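Local coordinates for protein titin (Homo sapiens, PDB 2J8H) that is a giant elastic structural protein of muscle, carrying in its A-band part a rigid tandem of two immunoglobulin domains, at residues 5-10 with 26-31; 99-104 with 185-190; 103-108 with 125-130. All coordinates share one frame; numbering follows the deposited sequence.

Interaction 1: residues 5-10 with 26-31; sequences PHFKEE and CKVTGH
Phe7 and Val28 stand side by side as a non-hydrogen-bonded pair where the first strand of an I-set immunoglobulin domain, the A strand, runs antiparallel to the B strand. The Phe7 rim atom CE2 comes to 3.6 Å from Val28 CG2 and obliquely meets Cys26 SG, a sulfur-aromatic contact. A chi1 of -70° sets CG of Phe7 anti to the carbonyl carbon, from where the CD2-CE2 side of the ring lies against Val28 CG2. On the other face of the sheet, His6 and Thr29 lie alongside each other, CB of His6 against OG1 of Thr29 at 3.5 Å. Their backbones exchange two bonds, Thr29 N to His6 O being the straighter.

The regular ladder then breaks: Lys8 and Glu9 together face Lys27, a classic beta bulge. Lys27 O accepts a straight bond from Glu9 N (3.1 Å, 170°), in the carbonyl plane on a lone pair, and a weak, strongly bent one from Lys8 N. On the face that carries His6 and Thr29, the extended Glu9 and Lys27 side chains cross, their CB atoms 3.7 Å apart.

Farther out, Val79 and Ala81 of strand 76-83 in the facing sheet close over Phe7 and Val28, placing that pair in the sandwich interior. Lys27 NZ is hydrogen-bonded to Tyr61 OH and stays 4.5 Å from Glu9 OE2, beyond salt-bridge distance.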
loop_
_atom_site.group_PDB
_atom_site.type_symbol
_atom_site.label_atom_id
_atom_site.label_comp_id
_atom_site.label_asym_id
_atom_site.label_seq_id
_atom_site.Cartn_x
_atom_site.Cartn_y
_atom_site.Cartn_z
ATOM N N PRO A 5 -9.091 28.476 -26.087
ATOM C CA PRO A 5 -8.789 27.807 -24.824
ATOM C C PRO A 5 -7.712 28.501 -24.002
ATOM O O PRO A 5 -6.792 29.095 -24.562
ATOM C CB PRO A 5 -8.284 26.439 -25.265
ATOM C CG PRO A 5 -8.740 26.276 -26.688
ATOM C CD PRO A 5 -8.712 27.642 -27.240
ATOM N N HIS A 6 -7.838 28.421 -22.677
ATOM C CA HIS A 6 -6.859 28.987 -21.750
ATOM C C HIS A 6 -6.782 28.073 -20.537
ATOM O O HIS A 6 -7.762 27.444 -20.183
ATOM C CB HIS A 6 -7.295 30.385 -21.351
ATOM C CG HIS A 6 -6.366 31.097 -20.412
ATOM N ND1 HIS A 6 -5.168 31.649 -20.818
ATOM C CD2 HIS A 6 -6.513 31.445 -19.109
ATOM C CE1 HIS A 6 -4.591 32.258 -19.793
ATOM N NE2 HIS A 6 -5.391 32.158 -18.746
ATOM N N PHE A 7 -5.596 27.959 -19.953
ATOM C CA PHE A 7 -5.413 27.247 -18.683
ATOM C C PHE A 7 -5.560 28.253 -17.563
ATOM O O PHE A 7 -4.662 29.052 -17.321
ATOM C CB PHE A 7 -4.064 26.528 -18.647
ATOM C CG PHE A 7 -4.011 25.375 -19.561
ATOM C CD1 PHE A 7 -3.352 25.458 -20.763
ATOM C CD2 PHE A 7 -4.711 24.230 -19.270
ATOM C CE1 PHE A 7 -3.348 24.401 -21.648
ATOM C CE2 PHE A 7 -4.703 23.171 -20.131
ATOM C CZ PHE A 7 -4.025 23.272 -21.355
ATOM N N LYS A 8 -6.745 28.271 -16.954
ATOM C CA LYS A 8 -7.029 29.122 -15.795
ATOM C C LYS A 8 -6.201 28.622 -14.614
ATOM O O LYS A 8 -5.701 29.392 -13.811
ATOM C CB LYS A 8 -8.525 29.047 -15.470
ATOM C CG LYS A 8 -9.016 29.914 -14.330
ATOM C CD LYS A 8 -9.132 31.330 -14.761
ATOM C CE LYS A 8 -9.624 32.220 -13.640
ATOM N NZ LYS A 8 -9.386 33.654 -13.985
ATOM N N GLU A 9 -6.076 27.306 -14.509
ATOM C CA GLU A 9 -5.156 26.700 -13.549
ATOM C C GLU A 9 -4.259 25.752 -14.339
ATOM O O GLU A 9 -4.729 24.800 -14.926
ATOM C CB GLU A 9 -5.935 25.997 -12.446
ATOM C CG GLU A 9 -6.909 26.954 -11.752
ATOM C CD GLU A 9 -7.650 26.318 -10.594
ATOM O OE1 GLU A 9 -7.501 25.098 -10.415
ATOM O OE2 GLU A 9 -8.377 27.028 -9.865
ATOM N N GLU A 10 -2.978 26.086 -14.405
ATOM C CA GLU A 10 -1.999 25.342 -15.201
ATOM C C GLU A 10 -1.569 24.084 -14.462
ATOM O O GLU A 10 -1.706 24.000 -13.241
ATOM C CB GLU A 10 -0.746 26.202 -15.448
ATOM C CG GLU A 10 -0.984 27.498 -16.212
ATOM C CD GLU A 10 0.252 28.395 -16.221
ATOM O OE1 GLU A 10 1.392 27.882 -16.087
ATOM O OE2 GLU A 10 0.088 29.637 -16.319
ATOM N N CYS A 26 -5.726 20.327 -13.982
ATOM C CA CYS A 26 -5.696 21.683 -14.526
ATOM C C CYS A 26 -7.132 22.139 -14.689
ATOM O O CYS A 26 -8.056 21.320 -14.542
ATOM C CB CYS A 26 -4.926 21.717 -15.840
ATOM S SG CYS A 26 -5.642 20.789 -17.154
ATOM N N LYS A 27 -7.317 23.439 -14.940
ATOM C CA LYS A 27 -8.626 24.005 -15.181
ATOM C C LYS A 27 -8.566 24.814 -16.478
ATOM O O LYS A 27 -7.746 25.719 -16.627
ATOM C CB LYS A 27 -9.097 24.878 -14.023
ATOM C CG LYS A 27 -10.519 25.378 -14.150
ATOM C CD LYS A 27 -10.821 26.294 -12.993
ATOM C CE LYS A 27 -12.243 26.762 -12.979
ATOM N NZ LYS A 27 -12.486 27.442 -11.689
ATOM N N VAL A 28 -9.471 24.478 -17.384
ATOM C CA VAL A 28 -9.495 25.021 -18.724
ATOM C C VAL A 28 -10.718 25.910 -18.894
ATOM O O VAL A 28 -11.810 25.582 -18.437
ATOM C CB VAL A 28 -9.520 23.854 -19.729
ATOM C CG1 VAL A 28 -9.755 24.319 -21.181
ATOM C CG2 VAL A 28 -8.221 23.036 -19.601
ATOM N N THR A 29 -10.528 27.045 -19.553
ATOM C CA THR A 29 -11.645 27.869 -19.994
ATOM C C THR A 29 -11.653 27.959 -21.515
ATOM O O THR A 29 -10.672 27.643 -22.176
ATOM C CB THR A 29 -11.591 29.267 -19.394
ATOM O OG1 THR A 29 -10.360 29.894 -19.759
ATOM C CG2 THR A 29 -11.708 29.205 -17.852
ATOM N N GLY A 30 -12.781 28.380 -22.055
ATOM C CA GLY A 30 -12.919 28.602 -23.490
ATOM C C GLY A 30 -14.330 28.281 -23.904
ATOM O O GLY A 30 -15.023 27.528 -23.223
ATOM N N HIS A 31 -14.744 28.882 -25.012
ATOM C CA HIS A 31 -16.028 28.640 -25.628
ATOM C C HIS A 31 -15.828 28.535 -27.134
ATOM O O HIS A 31 -15.297 29.469 -27.759
ATOM C CB HIS A 31 -17.006 29.787 -25.347
ATOM C CG HIS A 31 -17.297 29.994 -23.894
ATOM N ND1 HIS A 31 -17.883 29.026 -23.108
ATOM C CD2 HIS A 31 -17.074 31.055 -23.082
ATOM C CE1 HIS A 31 -18.004 29.480 -21.874
ATOM N NE2 HIS A 31 -17.537 30.716 -21.834
#

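Interaction 2: residues 99-104 with 185-190; sequences PAKIHL and GIDQKT
Asp187 OD2 is gripped by two donors of segment 99-104. Ile102 N reaches it at 2.7 Å in a nearly straight bond (172°) on the anti lone pair, while Lys101 NZ arrives on the syn side, somewhat out of the carboxylate plane, as a 2.6 Å salt bridge. The other oxygen, OD1, forms a salt bridge with Lys189 NZ at 3.0 Å, so that each carboxylate oxygen has a cationic partner and the group is probably held firmly in its rotation.

Lys101 sets out away from the opposing strand but bends at chi2 (76°) and again at chi4, and its ammonium turns back to bond both Asp187 OD2 and Ile102 O. The two lysine NZ atoms come within 3.6 Å of each other, a repulsion that the shared aspartate probably offsets. An alanine at Lys101 would probably leave Asp187 OD2 without its charged mate and Ile102 O without this donor, leaving Ile102 N as the donor to that oxygen of Asp187 from the 99-104 segment.

Beside the charges, aliphatic groups complete the contact. Ile102 CG2 packs 3.5 Å from Lys189 CG as the two side chains slide past each other in opposite directions, and Leu104 CD1 rests on Lys189 CB. Ile126 backs both Ile102 and Leu104.

The short segments run parallel (2°) with axes 5.5 Å apart, joined through side chains rather than a backbone ladder. The salt-bridge network thus ties the linking strand 86-102 to the G strand of the second immunoglobulin domain, an arrangement consistent with a rigid tandem.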
loop_
_atom_site.group_PDB
_atom_site.type_symbol
_atom_site.label_atom_id
_atom_site.label_comp_id
_atom_site.label_asym_id
_atom_site.label_seq_id
_atom_site.Cartn_x
_atom_site.Cartn_y
_atom_site.Cartn_z
ATOM N N PRO A 99 13.080 5.826 -2.323
ATOM C CA PRO A 99 14.066 5.752 -1.243
ATOM C C PRO A 99 15.225 4.834 -1.589
ATOM O O PRO A 99 15.016 3.819 -2.268
ATOM C CB PRO A 99 13.256 5.161 -0.085
ATOM C CG PRO A 99 11.894 5.572 -0.365
ATOM C CD PRO A 99 11.738 5.460 -1.837
ATOM N N ALA A 100 16.433 5.170 -1.140
ATOM C CA ALA A 100 17.577 4.289 -1.392
ATOM C C ALA A 100 17.317 2.975 -0.717
ATOM O O ALA A 100 16.940 2.956 0.452
ATOM C CB ALA A 100 18.890 4.892 -0.882
ATOM N N LYS A 101 17.550 1.876 -1.429
ATOM C CA LYS A 101 17.236 0.565 -0.894
ATOM C C LYS A 101 18.156 -0.470 -1.495
ATOM O O LYS A 101 18.425 -0.453 -2.682
ATOM C CB LYS A 101 15.754 0.229 -1.166
ATOM C CG LYS A 101 15.262 -1.089 -0.578
ATOM C CD LYS A 101 15.023 -1.028 0.919
ATOM C CE LYS A 101 14.902 -2.472 1.574
ATOM N NZ LYS A 101 16.221 -3.172 1.798
ATOM N N ILE A 102 18.665 -1.347 -0.649
ATOM C CA ILE A 102 19.505 -2.461 -1.079
ATOM C C ILE A 102 18.605 -3.693 -1.133
ATOM O O ILE A 102 17.840 -3.922 -0.206
ATOM C CB ILE A 102 20.639 -2.739 -0.075
ATOM C CG1 ILE A 102 21.634 -1.594 -0.021
ATOM C CG2 ILE A 102 21.359 -4.025 -0.432
ATOM C CD1 ILE A 102 22.229 -1.228 -1.350
ATOM N N HIS A 103 18.703 -4.456 -2.214
ATOM C CA HIS A 103 17.848 -5.627 -2.446
ATOM C C HIS A 103 18.690 -6.876 -2.562
ATOM O O HIS A 103 19.167 -7.204 -3.649
ATOM C CB HIS A 103 17.091 -5.497 -3.761
ATOM C CG HIS A 103 16.306 -4.232 -3.893
ATOM N ND1 HIS A 103 15.200 -3.965 -3.127
ATOM C CD2 HIS A 103 16.462 -3.168 -4.717
ATOM C CE1 HIS A 103 14.712 -2.779 -3.462
ATOM N NE2 HIS A 103 15.465 -2.276 -4.422
ATOM N N LEU A 104 18.843 -7.605 -1.469
ATOM C CA LEU A 104 19.565 -8.882 -1.488
ATOM C C LEU A 104 18.710 -9.974 -2.121
ATOM O O LEU A 104 17.657 -10.339 -1.580
ATOM C CB LEU A 104 19.935 -9.297 -0.076
ATOM C CG LEU A 104 20.916 -8.443 0.715
ATOM C CD1 LEU A 104 21.127 -9.112 2.098
ATOM C CD2 LEU A 104 22.224 -8.210 -0.028
ATOM N N GLY A 185 16.471 8.440 2.284
ATOM C CA GLY A 185 16.873 7.445 3.263
ATOM C C GLY A 185 18.172 6.738 2.963
ATOM O O GLY A 185 18.727 6.843 1.879
ATOM N N ILE A 186 18.629 6.015 3.978
ATOM C CA ILE A 186 19.820 5.221 3.945
ATOM C C ILE A 186 19.416 3.784 4.186
ATOM O O ILE A 186 18.610 3.493 5.063
ATOM C CB ILE A 186 20.734 5.649 5.072
ATOM C CG1 ILE A 186 21.030 7.142 4.903
ATOM C CG2 ILE A 186 22.010 4.789 5.091
ATOM C CD1 ILE A 186 22.081 7.666 5.805
ATOM N N ASP A 187 19.997 2.877 3.426
ATOM C CA ASP A 187 19.789 1.448 3.663
ATOM C C ASP A 187 21.156 0.778 3.550
ATOM O O ASP A 187 21.975 1.196 2.729
ATOM C CB ASP A 187 18.863 0.892 2.587
ATOM C CG ASP A 187 18.283 -0.479 2.933
ATOM O OD1 ASP A 187 18.021 -0.722 4.121
ATOM O OD2 ASP A 187 18.064 -1.289 2.005
ATOM N N GLN A 188 21.387 -0.247 4.365
ATOM C CA GLN A 188 22.588 -1.070 4.304
ATOM C C GLN A 188 22.253 -2.524 4.536
ATOM O O GLN A 188 21.222 -2.861 5.144
ATOM C CB GLN A 188 23.655 -0.605 5.293
ATOM C CG GLN A 188 23.460 -0.972 6.733
ATOM C CD GLN A 188 24.686 -0.641 7.591
ATOM O OE1 GLN A 188 25.237 0.465 7.523
ATOM N NE2 GLN A 188 25.115 -1.603 8.387
ATOM N N LYS A 189 23.112 -3.383 4.016
ATOM C CA LYS A 189 22.982 -4.815 4.174
ATOM C C LYS A 189 24.395 -5.373 4.260
ATOM O O LYS A 189 25.347 -4.736 3.841
ATOM C CB LYS A 189 22.246 -5.453 2.992
ATOM C CG LYS A 189 20.755 -5.112 2.859
ATOM C CD LYS A 189 19.940 -5.681 4.004
ATOM C CE LYS A 189 18.556 -5.084 4.071
ATOM N NZ LYS A 189 18.580 -3.608 4.420
ATOM N N THR A 190 24.503 -6.560 4.832
ATOM C CA THR A 190 25.761 -7.234 5.002
ATOM C C THR A 190 25.741 -8.512 4.185
ATOM O O THR A 190 24.715 -9.176 4.059
ATOM C CB THR A 190 25.980 -7.545 6.480
ATOM O OG1 THR A 190 26.040 -6.302 7.185
ATOM C CG2 THR A 190 27.280 -8.331 6.726
#

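Interaction 3: residues 103-108 with 125-130; sequences HLPKTL and KIPFSG
His103 grips strand 125-130 at two points, by backbone and by ring. Its N donates to Pro127 O at 3.0 Å in a fairly straight bond (166°). Its NE2 and Ser129 OG share a hydrogen bond of 2.6 Å in which either may be the donor. The hydroxyl sits at the ring edge, near its plane, and Ser129 CB lies in plane at the same edge. CG of His103 stands anti to the carbonyl carbon (chi1 -54°), from where NE2 reaches that hydroxyl while CD2 passes 3.8 Å from Phe128 CA.

The buried side of the contact is apolar: Leu104 CD2 meets Ile126 CD1 at 3.7 Å, the two side chains pointing the same way. Ile126 continues inward onto Trp138.

On the more accessible side, Pro105 and Pro127 reach toward each other tip to tip, their CD atoms 3.8 Å apart. Both remain partly exposed, with a glycerol, probably from the crystallisation liquor, by Pro105 and Asp48 of the third subunit, another copy of this protein, on Pro127. Beyond them the chain leaves strand 125-130, and Lys106 to Leu108 form a parallel ladder with a strand of that subunit, continuing the sheet across the interface.

As Pro127 has no N-H to offer His103 O, the backbone pairing here rests on one bond, and the imidazole-hydroxyl bond supplies the second polar link.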
loop_
_atom_site.group_PDB
_atom_site.type_symbol
_atom_site.label_atom_id
_atom_site.label_comp_id
_atom_site.label_asym_id
_atom_site.label_seq_id
_atom_site.Cartn_x
_atom_site.Cartn_y
_atom_site.Cartn_z
ATOM N N HIS A 103 18.703 -4.456 -2.214
ATOM C CA HIS A 103 17.848 -5.627 -2.446
ATOM C C HIS A 103 18.690 -6.876 -2.562
ATOM O O HIS A 103 19.167 -7.204 -3.649
ATOM C CB HIS A 103 17.091 -5.497 -3.761
ATOM C CG HIS A 103 16.306 -4.232 -3.893
ATOM N ND1 HIS A 103 15.200 -3.965 -3.127
ATOM C CD2 HIS A 103 16.462 -3.168 -4.717
ATOM C CE1 HIS A 103 14.712 -2.779 -3.462
ATOM N NE2 HIS A 103 15.465 -2.276 -4.422
ATOM N N LEU A 104 18.843 -7.605 -1.469
ATOM C CA LEU A 104 19.565 -8.882 -1.488
ATOM C C LEU A 104 18.710 -9.974 -2.121
ATOM O O LEU A 104 17.657 -10.339 -1.580
ATOM C CB LEU A 104 19.935 -9.297 -0.076
ATOM C CG LEU A 104 20.916 -8.443 0.715
ATOM C CD1 LEU A 104 21.127 -9.112 2.098
ATOM C CD2 LEU A 104 22.224 -8.210 -0.028
ATOM N N PRO A 105 19.146 -10.529 -3.260
ATOM C CA PRO A 105 18.372 -11.619 -3.845
ATOM C C PRO A 105 18.200 -12.837 -2.923
ATOM O O PRO A 105 17.100 -13.386 -2.788
ATOM C CB PRO A 105 19.191 -11.993 -5.070
ATOM C CG PRO A 105 19.970 -10.780 -5.401
ATOM C CD PRO A 105 20.306 -10.176 -4.091
ATOM N N LYS A 106 19.290 -13.245 -2.281
ATOM C CA LYS A 106 19.273 -14.436 -1.394
ATOM C C LYS A 106 19.940 -14.116 -0.080
ATOM O O LYS A 106 21.003 -13.515 -0.068
ATOM C CB LYS A 106 20.053 -15.580 -2.009
ATOM C CG LYS A 106 19.540 -16.103 -3.296
ATOM C CD LYS A 106 20.260 -17.406 -3.639
ATOM C CE LYS A 106 19.575 -18.610 -3.015
ATOM N NZ LYS A 106 20.513 -19.802 -2.941
ATOM N N THR A 107 19.339 -14.540 1.021
ATOM C CA THR A 107 19.920 -14.323 2.327
ATOM C C THR A 107 19.977 -15.599 3.141
ATOM O O THR A 107 19.132 -16.491 3.023
ATOM C CB THR A 107 19.142 -13.291 3.155
ATOM O OG1 THR A 107 17.853 -13.797 3.461
ATOM C CG2 THR A 107 18.979 -12.028 2.421
ATOM N N LEU A 108 21.004 -15.669 3.968
ATOM C CA LEU A 108 21.151 -16.714 4.943
ATOM C C LEU A 108 21.344 -15.983 6.263
ATOM O O LEU A 108 22.255 -15.178 6.401
ATOM C CB LEU A 108 22.366 -17.577 4.605
ATOM C CG LEU A 108 22.725 -18.670 5.618
ATOM C CD1 LEU A 108 21.556 -19.615 5.952
ATOM C CD2 LEU A 108 23.936 -19.437 5.088
ATOM N N LYS A 125 27.366 -9.193 -6.107
ATOM C CA LYS A 125 26.502 -8.355 -6.941
ATOM C C LYS A 125 25.228 -8.008 -6.187
ATOM O O LYS A 125 24.461 -8.902 -5.812
ATOM C CB LYS A 125 26.162 -9.056 -8.254
ATOM C CG LYS A 125 25.368 -8.182 -9.242
ATOM C CD LYS A 125 25.079 -8.880 -10.558
ATOM C CE LYS A 125 24.328 -7.960 -11.518
ATOM N NZ LYS A 125 24.127 -8.544 -12.899
ATOM N N ILE A 126 25.003 -6.715 -5.973
ATOM C CA ILE A 126 23.935 -6.240 -5.119
ATOM C C ILE A 126 23.033 -5.252 -5.860
ATOM O O ILE A 126 23.462 -4.116 -6.153
ATOM C CB ILE A 126 24.467 -5.514 -3.877
ATOM C CG1 ILE A 126 25.485 -6.374 -3.112
ATOM C CG2 ILE A 126 23.315 -5.245 -2.924
ATOM C CD1 ILE A 126 24.881 -7.659 -2.542
ATOM N N PRO A 127 21.800 -5.670 -6.187
ATOM C CA PRO A 127 20.874 -4.709 -6.778
ATOM C C PRO A 127 20.479 -3.638 -5.782
ATOM O O PRO A 127 20.411 -3.896 -4.582
ATOM C CB PRO A 127 19.662 -5.560 -7.155
ATOM C CG PRO A 127 20.095 -6.957 -7.025
ATOM C CD PRO A 127 21.190 -6.999 -6.058
ATOM N N PHE A 128 20.234 -2.429 -6.267
ATOM C CA PHE A 128 19.699 -1.390 -5.415
ATOM C C PHE A 128 18.742 -0.478 -6.171
ATOM O O PHE A 128 18.717 -0.448 -7.388
ATOM C CB PHE A 128 20.839 -0.569 -4.818
ATOM C CG PHE A 128 21.589 0.195 -5.821
ATOM C CD1 PHE A 128 21.139 1.417 -6.239
ATOM C CD2 PHE A 128 22.742 -0.318 -6.386
ATOM C CE1 PHE A 128 21.806 2.119 -7.170
ATOM C CE2 PHE A 128 23.419 0.404 -7.347
ATOM C CZ PHE A 128 22.957 1.598 -7.742
ATOM N N SER A 129 17.944 0.260 -5.410
ATOM C CA SER A 129 17.032 1.248 -5.962
ATOM C C SER A 129 17.334 2.585 -5.304
ATOM O O SER A 129 17.942 2.647 -4.229
ATOM C CB SER A 129 15.588 0.857 -5.639
ATOM O OG SER A 129 15.265 -0.423 -6.164
ATOM N N GLY A 130 16.890 3.654 -5.947
ATOM C CA GLY A 130 16.970 4.976 -5.352
ATOM C C GLY A 130 16.878 6.053 -6.399
ATOM O O GLY A 130 17.550 5.985 -7.412
#

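Interaction 1 belongs to the first immunoglobulin domain, whereas interactions 2 and 3 join the start of the second to its strands 185-196 and 123-131, on the opposite side of the chain's centre. Centres are about 44 Å apart for interactions 1 and 2, and about 47 Å for 1 and 3, with no touch. Interactions 2 and 3, by contrast, have centres about 8 Å apart and share His103 and Leu104. They also meet directly: Lys101 O lies 2.9 Å from Ser129 N, a probable hydrogen bond, and Ile102 CG2 packs 3.4 Å from Ile126 CG2. The chain leaving strand 86-102 thus meets 185-190 and 125-130 together, which fits the rigid conformation of the tandem.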